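PDB 2VBF: branched-chain alpha-ketoacid decarboxylase from Lactococcus lactis, which probably decarboxylates branched-chain and aromatic alpha-keto acids to aldehydes, with thiamine diphosphate and magnesium as cofactors. Local coordinates for residues 232-237 against 302-307; 298-303 against 322-327; 476-481 against 498-503. All coordinates share one frame; numbering follows the deposited sequence.

Contact 1. Residues 232-237 against 302-307; sequences VVIAGH and LGVKLT
L302 is tied by two backbone hydrogen bonds to the end of strand 231-235 and the residue after it. Its N donates to I234 O at 2.8 Å, almost straight at 169°. Its O accepts from G236 N at 2.9 Å, in a more bent bond of 144°. The two bonds flank A235, which pairs with L302 as a parallel beta bridge. A235 CA also directs a C-H at L302 O. The L302 side chain lies on the sheet face of A235 and V233, and its CD1 packs on V233 CG1 at 4.1 Å. G303 then leaves the strand with a positive phi, which favours glycine. Its O lies 3.1 Å from G236 C, so backbone meets backbone. Strands 231-235 and 298-302 are the first and fourth of a sheet ordered 3-2-1-4-5, the Rossmann-like order of the central domain in this enzyme family. The contact lies where the two segments leave the ends of these strands. V304 follows, with CG1 anti to the backbone N (chi1 172°). This places CG2 beside its own N and against the strand, 3.4 Å from I234 O and 3.8 Å from I234 CG2. K305 runs out extended, and its CG meets the edge of the H237 ring, 3.6 Å from CE1. Water 1, near the plane of that ring, bridges H237 ND1 and K305 N, accepting from the latter at 3.0 Å. The H237 ring also stacks with F264.

Contact 2. Residues 298-303 against 322-327; sequences FILMLG and KMISLN
Strands 298-302 and 323-326 run side by side and parallel, their axes 5° apart. Five backbone hydrogen bonds join the two segments. I299 and M301 each donate an N-H and accept with their O, bonding to K322 and I324, then to I324 and L326. G303 N closes the ladder on L326 O at 2.7 Å. The CA atoms of F298, M323, L300 and S325 add C-H...O contacts. On the face of I299, M301, M323 and S325, the two methionines lie across each other, with M301 CE 4.0 Å from M323 SD. I299 CG2 touches M323 CE at 4.1 Å, and the CB atoms of M301 and S325 meet at 3.9 Å. On the other face L302 CD2 and L326 CD1 lie alongside each other, and L300 CD1 meets I324 CG2 at 4.0 Å. F298 has CG anti to its N (chi1 171°), which carries the ring edge to I324, with CE1 3.8 Å from I324 CD1. A serine here would be likely to leave the I324 side chain without this ring edge and open a gap beside helix 212-227. N327 ND2 lies beside G303 and bonds to V304 O and E238 OE1. Strand 231-235 flanks 298-302, strand 331-333 flanks 323-326, and helix 212-227 packs on F298, L300 and I324.

Contact 3. Residues 476-481 against 498-503; sequences IINNDG and IPMWNY. With MG (magnesium ion), chain E; TPP (thiamine diphosphate), chain F.
I476 to G481 carry the Asn-Asn end of the thiamine diphosphate motif, and I498 to Y503 pack against them. N478 is the central link. Its OD1 accepts from D480 N at 3.1 Å, an Asx turn that fixes the amide. Its ND2 bonds mainly to E546 and makes a weak, straight bond to M500 SD at 3.6 Å. The same amide meets the Y503 ring at its edge, ND2 3.7 Å from CE2, with the planes 78° apart. I476 CG2 lies near Y503 CG, and Y503 OH bonds to Q456. With CG anti to the N (chi1 -167°) and a bend at the last torsion, M500 swings CE to D480 OD1, at 3.2 Å, while D480 OD2 forms a salt bridge with K551. I498 CD1 packs on G481 CA at 3.9 Å. W501 meets F510 of the second subunit. Beyond the turn, N479 OD1 and G481 O bind the magnesium ion at 2.1 and 2.0 Å. Two diphosphate oxygens, water 4 and D452 complete its shell. N479 ND2 also donates to TPP O3B. N478 and its partners thus form a second shell behind the metal-diphosphate site of this family, the motif that runs from Gly-Asp-Gly to Asn-Asn.

From the N terminus, contact 1 comes first. It closes a loop of 64 residues, in part helical, between strand 231-235 and the end of strand 298-302. Contact 2 begins on that same strand and shares L302 and G303 with contact 1. It then closes 18 residues without helix or strand, back onto strand 323-326. Together they set three neighbouring strands in the central-domain sheet. I234 N to L300 O ties one contact to the other. Contact 3 follows in series in the C-terminal domain, and its loop holds helix 483-488. It nests with neither. Its centre is about 35 Å from that of contact 1 and 42 Å from that of contact 2.

Contact 1. Residues 232-237 against 302-307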
loop_
_atom_site.group_PDB
_atom_site.type_symbol
_atom_site.label_atom_id
_atom_site.label_comp_id
_atom_site.label_asym_id
_atom_site.label_seq_id
_atom_site.Cartn_x
_atom_site.Cartn_y
_atom_site.Cartn_z
ATOM N N VAL A 232 -22.679 13.286 33.012
ATOM C CA VAL A 232 -22.568 12.373 31.880
ATOM C C VAL A 232 -21.089 12.052 31.661
ATOM O O VAL A 232 -20.214 12.920 31.786
ATOM C CB VAL A 232 -23.231 12.940 30.588
ATOM C CG1 VAL A 232 -22.423 14.095 30.015
ATOM C CG2 VAL A 232 -23.411 11.820 29.521
ATOM N N VAL A 233 -20.815 10.776 31.399
ATOM C CA VAL A 233 -19.481 10.315 31.041
ATOM C C VAL A 233 -19.452 10.130 29.529
ATOM O O VAL A 233 -20.403 9.614 28.942
ATOM C CB VAL A 233 -19.142 8.980 31.726
ATOM C CG1 VAL A 233 -17.705 8.532 31.376
ATOM C CG2 VAL A 233 -19.317 9.101 33.228
ATOM N N ILE A 234 -18.381 10.584 28.887
ATOM C CA ILE A 234 -18.174 10.300 27.474
ATOM C C ILE A 234 -16.863 9.509 27.361
ATOM O O ILE A 234 -15.804 10.006 27.751
ATOM C CB ILE A 234 -18.113 11.590 26.601
ATOM C CG1 ILE A 234 -19.290 12.526 26.911
ATOM C CG2 ILE A 234 -18.058 11.219 25.107
ATOM C CD1 ILE A 234 -19.302 13.807 26.077
ATOM N N ALA A 235 -16.939 8.271 26.867
ATOM C CA ALA A 235 -15.752 7.425 26.694
ATOM C C ALA A 235 -15.356 7.394 25.215
ATOM O O ALA A 235 -16.217 7.419 24.335
ATOM C CB ALA A 235 -15.998 6.024 27.214
ATOM N N GLY A 236 -14.050 7.348 24.953
ATOM C CA GLY A 236 -13.532 7.378 23.593
ATOM C C GLY A 236 -12.473 6.332 23.309
ATOM O O GLY A 236 -12.247 5.412 24.104
ATOM N N HIS A 237 -11.815 6.502 22.161
ATOM C CA HIS A 237 -10.977 5.467 21.594
ATOM C C HIS A 237 -9.761 5.168 22.453
ATOM O O HIS A 237 -9.265 4.062 22.409
ATOM C CB HIS A 237 -10.541 5.825 20.164
ATOM C CG HIS A 237 -9.562 6.954 20.095
ATOM N ND1 HIS A 237 -9.929 8.264 20.314
ATOM C CD2 HIS A 237 -8.230 6.969 19.849
ATOM C CE1 HIS A 237 -8.870 9.039 20.190
ATOM N NE2 HIS A 237 -7.823 8.279 19.910
ATOM N N LEU A 302 -13.337 10.622 28.904
ATOM C CA LEU A 302 -12.239 9.682 29.102
ATOM C C LEU A 302 -11.750 9.195 27.749
ATOM O O LEU A 302 -12.408 8.384 27.105
ATOM C CB LEU A 302 -12.701 8.489 29.928
ATOM C CG LEU A 302 -13.297 8.825 31.292
ATOM C CD1 LEU A 302 -13.777 7.563 31.986
ATOM C CD2 LEU A 302 -12.280 9.539 32.137
ATOM N N GLY A 303 -10.599 9.702 27.327
ATOM C CA GLY A 303 -9.951 9.239 26.104
ATOM C C GLY A 303 -10.647 9.574 24.802
ATOM O O GLY A 303 -10.586 8.796 23.847
ATOM N N VAL A 304 -11.292 10.734 24.764
ATOM C CA VAL A 304 -12.098 11.176 23.625
ATOM C C VAL A 304 -11.344 12.164 22.726
ATOM O O VAL A 304 -10.628 13.028 23.221
ATOM C CB VAL A 304 -13.382 11.852 24.135
ATOM C CG1 VAL A 304 -14.158 12.491 22.990
ATOM C CG2 VAL A 304 -14.238 10.842 24.886
ATOM N N LYS A 305 -11.520 12.047 21.412
ATOM C CA LYS A 305 -11.092 13.099 20.508
ATOM C C LYS A 305 -12.245 13.435 19.586
ATOM O O LYS A 305 -12.838 12.544 18.985
ATOM C CB LYS A 305 -9.836 12.741 19.707
ATOM C CG LYS A 305 -8.577 12.654 20.567
ATOM C CD LYS A 305 -7.314 12.531 19.729
ATOM C CE LYS A 305 -6.060 12.536 20.590
ATOM N NZ LYS A 305 -4.801 12.403 19.797
ATOM N N LEU A 306 -12.529 14.732 19.482
ATOM C CA LEU A 306 -13.635 15.243 18.701
ATOM C C LEU A 306 -13.199 15.514 17.260
ATOM O O LEU A 306 -12.456 16.450 17.000
ATOM C CB LEU A 306 -14.166 16.522 19.349
ATOM C CG LEU A 306 -14.635 16.310 20.800
ATOM C CD1 LEU A 306 -14.617 17.629 21.624
ATOM C CD2 LEU A 306 -16.008 15.636 20.794
ATOM N N THR A 307 -13.664 14.672 16.339
ATOM C CA THR A 307 -13.259 14.738 14.926
ATOM C C THR A 307 -14.484 15.012 14.043
ATOM O O THR A 307 -15.622 14.892 14.503
ATOM C CB THR A 307 -12.549 13.425 14.453
ATOM O OG1 THR A 307 -13.506 12.378 14.242
ATOM C CG2 THR A 307 -11.470 12.971 15.472
HETATM O O HOH W 1 -12.599 9.283 20.832
HETATM O O HOH W 2 -4.645 9.284 20.840
HETATM O O HOH W 3 -5.615 9.195 19.054
#

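Contact 2. Residues 298-303 against 322-327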
loop_
_atom_site.group_PDB
_atom_site.type_symbol
_atom_site.label_atom_id
_atom_site.label_comp_id
_atom_site.label_asym_id
_atom_site.label_seq_id
_atom_site.Cartn_x
_atom_site.Cartn_y
_atom_site.Cartn_z
ATOM N N PHE A 298 -22.294 18.308 34.572
ATOM C CA PHE A 298 -20.883 17.935 34.654
ATOM C C PHE A 298 -20.612 16.897 33.579
ATOM O O PHE A 298 -21.400 15.973 33.409
ATOM C CB PHE A 298 -20.525 17.355 36.024
ATOM C CG PHE A 298 -19.140 16.757 36.082
ATOM C CD1 PHE A 298 -18.029 17.561 35.886
ATOM C CD2 PHE A 298 -18.947 15.392 36.296
ATOM C CE1 PHE A 298 -16.766 17.036 35.925
ATOM C CE2 PHE A 298 -17.672 14.856 36.337
ATOM C CZ PHE A 298 -16.576 15.675 36.148
ATOM N N ILE A 299 -19.499 17.056 32.866
ATOM C CA ILE A 299 -19.094 16.124 31.815
ATOM C C ILE A 299 -17.704 15.596 32.147
ATOM O O ILE A 299 -16.774 16.383 32.348
ATOM C CB ILE A 299 -19.024 16.798 30.437
ATOM C CG1 ILE A 299 -20.361 17.455 30.076
ATOM C CG2 ILE A 299 -18.603 15.772 29.362
ATOM C CD1 ILE A 299 -20.242 18.519 29.015
ATOM N N LEU A 300 -17.579 14.272 32.206
ATOM C CA LEU A 300 -16.286 13.588 32.322
ATOM C C LEU A 300 -15.980 12.889 30.991
ATOM O O LEU A 300 -16.678 11.923 30.617
ATOM C CB LEU A 300 -16.329 12.562 33.453
ATOM C CG LEU A 300 -15.087 11.698 33.717
ATOM C CD1 LEU A 300 -13.902 12.580 34.137
ATOM C CD2 LEU A 300 -15.367 10.635 34.776
ATOM N N MET A 301 -14.979 13.388 30.259
ATOM C CA MET A 301 -14.529 12.723 29.026
ATOM C C MET A 301 -13.285 11.888 29.306
ATOM O O MET A 301 -12.298 12.384 29.877
ATOM C CB MET A 301 -14.220 13.718 27.903
ATOM C CG MET A 301 -15.383 14.616 27.527
ATOM S SD MET A 301 -15.421 15.036 25.762
ATOM C CE MET A 301 -13.790 15.723 25.459
ATOM N N LEU A 302 -13.337 10.622 28.904
ATOM C CA LEU A 302 -12.239 9.682 29.102
ATOM C C LEU A 302 -11.750 9.195 27.749
ATOM O O LEU A 302 -12.408 8.384 27.105
ATOM C CB LEU A 302 -12.701 8.489 29.928
ATOM C CG LEU A 302 -13.297 8.825 31.292
ATOM C CD1 LEU A 302 -13.777 7.563 31.986
ATOM C CD2 LEU A 302 -12.280 9.539 32.137
ATOM N N GLY A 303 -10.599 9.702 27.327
ATOM C CA GLY A 303 -9.951 9.239 26.104
ATOM C C GLY A 303 -10.647 9.574 24.802
ATOM O O GLY A 303 -10.586 8.796 23.847
ATOM N N LYS A 322 -17.771 23.094 32.280
ATOM C CA LYS A 322 -18.442 22.072 33.077
ATOM C C LYS A 322 -17.779 20.702 32.908
ATOM O O LYS A 322 -18.408 19.680 33.182
ATOM C CB LYS A 322 -19.911 21.953 32.636
ATOM C CG LYS A 322 -20.732 23.223 32.728
ATOM C CD LYS A 322 -22.108 23.020 32.085
ATOM C CE LYS A 322 -22.741 24.349 31.636
ATOM N NZ LYS A 322 -23.804 24.860 32.551
ATOM N N MET A 323 -16.514 20.676 32.485
ATOM C CA MET A 323 -15.893 19.427 32.032
ATOM C C MET A 323 -14.558 19.128 32.694
ATOM O O MET A 323 -13.761 20.038 32.932
ATOM C CB MET A 323 -15.677 19.507 30.521
ATOM C CG MET A 323 -15.120 18.235 29.872
ATOM S SD MET A 323 -14.707 18.494 28.139
ATOM C CE MET A 323 -16.348 18.594 27.407
ATOM N N ILE A 324 -14.336 17.850 32.991
ATOM C CA ILE A 324 -12.996 17.305 33.200
ATOM C C ILE A 324 -12.761 16.304 32.062
ATOM O O ILE A 324 -13.503 15.325 31.932
ATOM C CB ILE A 324 -12.866 16.613 34.562
ATOM C CG1 ILE A 324 -12.918 17.646 35.690
ATOM C CG2 ILE A 324 -11.550 15.823 34.660
ATOM C CD1 ILE A 324 -13.101 17.063 37.043
ATOM N N SER A 325 -11.767 16.572 31.219
ATOM C CA SER A 325 -11.384 15.641 30.162
ATOM C C SER A 325 -10.009 15.061 30.486
ATOM O O SER A 325 -9.117 15.779 30.951
ATOM C CB SER A 325 -11.401 16.305 28.778
ATOM O OG SER A 325 -10.391 17.281 28.629
ATOM N N LEU A 326 -9.876 13.758 30.275
ATOM C CA LEU A 326 -8.626 13.042 30.440
ATOM C C LEU A 326 -8.280 12.362 29.118
ATOM O O LEU A 326 -9.107 11.644 28.545
ATOM C CB LEU A 326 -8.757 11.990 31.538
ATOM C CG LEU A 326 -9.159 12.523 32.919
ATOM C CD1 LEU A 326 -9.349 11.364 33.887
ATOM C CD2 LEU A 326 -8.126 13.516 33.429
ATOM N N ASN A 327 -7.068 12.625 28.640
ATOM C CA ASN A 327 -6.529 12.005 27.436
ATOM C C ASN A 327 -5.134 11.504 27.752
ATOM O O ASN A 327 -4.554 11.898 28.758
ATOM C CB ASN A 327 -6.470 13.017 26.285
ATOM C CG ASN A 327 -7.822 13.265 25.651
ATOM O OD1 ASN A 327 -8.535 14.211 26.008
ATOM N ND2 ASN A 327 -8.187 12.408 24.704
#

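Contact 3. Residues 476-481 against 498-503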
loop_
_atom_site.group_PDB
_atom_site.type_symbol
_atom_site.label_atom_id
_atom_site.label_comp_id
_atom_site.label_asym_id
_atom_site.label_seq_id
_atom_site.Cartn_x
_atom_site.Cartn_y
_atom_site.Cartn_z
ATOM N N ILE A 476 -20.859 -8.310 2.250
ATOM C CA ILE A 476 -20.324 -7.409 1.214
ATOM C C ILE A 476 -21.500 -6.618 0.641
ATOM O O ILE A 476 -22.428 -7.207 0.066
ATOM C CB ILE A 476 -19.594 -8.173 0.074
ATOM C CG1 ILE A 476 -18.452 -9.047 0.618
ATOM C CG2 ILE A 476 -19.061 -7.185 -0.978
ATOM C CD1 ILE A 476 -18.872 -10.368 1.208
ATOM N N ILE A 477 -21.473 -5.292 0.797
ATOM C CA ILE A 477 -22.559 -4.455 0.299
ATOM C C ILE A 477 -22.314 -4.079 -1.162
ATOM O O ILE A 477 -21.582 -3.159 -1.470
ATOM C CB ILE A 477 -22.802 -3.212 1.157
ATOM C CG1 ILE A 477 -23.093 -3.630 2.606
ATOM C CG2 ILE A 477 -23.941 -2.397 0.581
ATOM C CD1 ILE A 477 -23.419 -2.493 3.537
ATOM N N ASN A 478 -22.949 -4.825 -2.059
ATOM C CA ASN A 478 -22.846 -4.538 -3.469
ATOM C C ASN A 478 -23.930 -3.528 -3.833
ATOM O O ASN A 478 -25.097 -3.900 -4.030
ATOM C CB ASN A 478 -22.977 -5.822 -4.287
ATOM C CG ASN A 478 -22.986 -5.557 -5.779
ATOM O OD1 ASN A 478 -23.002 -4.402 -6.219
ATOM N ND2 ASN A 478 -22.988 -6.620 -6.565
ATOM N N ASN A 479 -23.546 -2.256 -3.909
ATOM C CA ASN A 479 -24.432 -1.190 -4.382
ATOM C C ASN A 479 -23.874 -0.515 -5.646
ATOM O O ASN A 479 -24.144 0.658 -5.906
ATOM C CB ASN A 479 -24.763 -0.178 -3.284
ATOM C CG ASN A 479 -23.536 0.365 -2.627
ATOM O OD1 ASN A 479 -22.448 0.234 -3.173
ATOM N ND2 ASN A 479 -23.684 0.936 -1.449
ATOM N N ASP A 480 -23.113 -1.282 -6.419
ATOM C CA ASP A 480 -22.637 -0.850 -7.724
ATOM C C ASP A 480 -21.810 0.441 -7.631
ATOM O O ASP A 480 -22.023 1.382 -8.407
ATOM C CB ASP A 480 -23.841 -0.674 -8.665
ATOM C CG ASP A 480 -23.447 -0.549 -10.130
ATOM O OD1 ASP A 480 -22.361 -1.055 -10.529
ATOM O OD2 ASP A 480 -24.240 0.070 -10.869
ATOM N N GLY A 481 -20.838 0.460 -6.708
ATOM C CA GLY A 481 -19.880 1.576 -6.580
ATOM C C GLY A 481 -19.805 2.278 -5.227
ATOM O O GLY A 481 -20.176 1.704 -4.192
ATOM N N ILE A 498 -17.335 1.485 -10.151
ATOM C CA ILE A 498 -16.245 0.511 -10.104
ATOM C C ILE A 498 -16.594 -0.713 -10.947
ATOM O O ILE A 498 -17.780 -0.970 -11.210
ATOM C CB ILE A 498 -15.949 0.053 -8.655
ATOM C CG1 ILE A 498 -17.114 -0.782 -8.086
ATOM C CG2 ILE A 498 -15.650 1.271 -7.783
ATOM C CD1 ILE A 498 -17.014 -1.089 -6.582
ATOM N N PRO A 499 -15.584 -1.471 -11.382
ATOM C CA PRO A 499 -15.880 -2.724 -12.087
ATOM C C PRO A 499 -16.646 -3.686 -11.169
ATOM O O PRO A 499 -16.247 -3.868 -10.017
ATOM C CB PRO A 499 -14.484 -3.254 -12.459
ATOM C CG PRO A 499 -13.575 -2.075 -12.354
ATOM C CD PRO A 499 -14.132 -1.257 -11.255
ATOM N N MET A 500 -17.764 -4.260 -11.624
ATOM C CA MET A 500 -18.508 -5.160 -10.742
ATOM C C MET A 500 -17.951 -6.579 -10.815
ATOM O O MET A 500 -17.999 -7.250 -11.855
ATOM C CB MET A 500 -20.030 -5.172 -11.001
ATOM C CG MET A 500 -20.825 -5.887 -9.846
ATOM S SD MET A 500 -22.604 -5.895 -10.100
ATOM C CE MET A 500 -22.935 -4.164 -9.785
ATOM N N TRP A 501 -17.425 -7.031 -9.694
ATOM C CA TRP A 501 -17.024 -8.416 -9.544
ATOM C C TRP A 501 -18.223 -9.279 -9.155
ATOM O O TRP A 501 -19.243 -8.772 -8.689
ATOM C CB TRP A 501 -15.960 -8.559 -8.464
ATOM C CG TRP A 501 -14.745 -7.719 -8.636
ATOM C CD1 TRP A 501 -14.386 -6.986 -9.728
ATOM C CD2 TRP A 501 -13.709 -7.546 -7.672
ATOM N NE1 TRP A 501 -13.182 -6.356 -9.499
ATOM C CE2 TRP A 501 -12.748 -6.683 -8.240
ATOM C CE3 TRP A 501 -13.507 -8.031 -6.378
ATOM C CZ2 TRP A 501 -11.588 -6.297 -7.555
ATOM C CZ3 TRP A 501 -12.353 -7.649 -5.699
ATOM C CH2 TRP A 501 -11.413 -6.790 -6.293
ATOM N N ASN A 502 -18.068 -10.587 -9.333
ATOM C CA ASN A 502 -19.007 -11.573 -8.793
ATOM C C ASN A 502 -18.591 -11.915 -7.372
ATOM O O ASN A 502 -17.944 -12.932 -7.130
ATOM C CB ASN A 502 -19.047 -12.813 -9.695
ATOM C CG ASN A 502 -19.507 -12.483 -11.104
ATOM O OD1 ASN A 502 -20.568 -11.886 -11.293
ATOM N ND2 ASN A 502 -18.706 -12.841 -12.092
ATOM N N TYR A 503 -18.973 -11.040 -6.442
ATOM C CA TYR A 503 -18.445 -11.064 -5.059
ATOM C C TYR A 503 -18.687 -12.403 -4.370
ATOM O O TYR A 503 -17.818 -12.897 -3.684
ATOM C CB TYR A 503 -19.012 -9.894 -4.237
ATOM C CG TYR A 503 -18.654 -8.566 -4.870
ATOM C CD1 TYR A 503 -17.345 -8.094 -4.833
ATOM C CD2 TYR A 503 -19.605 -7.817 -5.544
ATOM C CE1 TYR A 503 -16.997 -6.890 -5.455
ATOM C CE2 TYR A 503 -19.280 -6.629 -6.165
ATOM C CZ TYR A 503 -17.957 -6.166 -6.123
ATOM O OH TYR A 503 -17.633 -4.990 -6.757
HETATM MG MG MG E . -20.420 0.499 -2.546
HETATM N "N1'" TPP F . -8.912 5.749 -0.539
HETATM C "C2'" TPP F . -8.645 5.313 0.733
HETATM C CM2 TPP F . -7.444 4.440 0.967
HETATM N "N3'" TPP F . -9.470 5.694 1.762
HETATM C "C4'" TPP F . -10.557 6.510 1.534
HETATM N "N4'" TPP F . -11.307 6.862 2.553
HETATM C "C5'" TPP F . -10.853 6.939 0.236
HETATM C "C6'" TPP F . -10.018 6.555 -0.805
HETATM C "C7'" TPP F . -12.057 7.805 -0.056
HETATM N N3 TPP F . -13.316 7.096 0.154
HETATM C C2 TPP F . -14.106 7.135 1.289
HETATM S S1 TPP F . -15.461 6.254 1.245
HETATM C C5 TPP F . -15.116 5.805 -0.274
HETATM C C4 TPP F . -13.924 6.322 -0.784
HETATM C CM4 TPP F . -13.384 6.062 -2.163
HETATM C C6 TPP F . -16.108 4.908 -0.988
HETATM C C7 TPP F . -16.352 3.566 -0.314
HETATM O O7 TPP F . -17.267 2.880 -1.133
HETATM P PA TPP F . -17.916 1.491 -0.693
HETATM O O1A TPP F . -16.917 0.626 0.044
HETATM O O2A TPP F . -18.448 0.816 -1.943
HETATM O O3A TPP F . -19.039 1.950 0.377
HETATM P PB TPP F . -20.582 2.364 0.088
HETATM O O1B TPP F . -20.729 3.776 0.582
HETATM O O2B TPP F . -21.405 1.437 0.937
HETATM O O3B TPP F . -20.909 2.215 -1.372
HETATM O O HOH W 4 -20.889 -0.625 -0.813
HETATM O O HOH W 5 -19.877 -2.061 -9.647
HETATM O O HOH W 6 -20.314 1.042 -10.807
#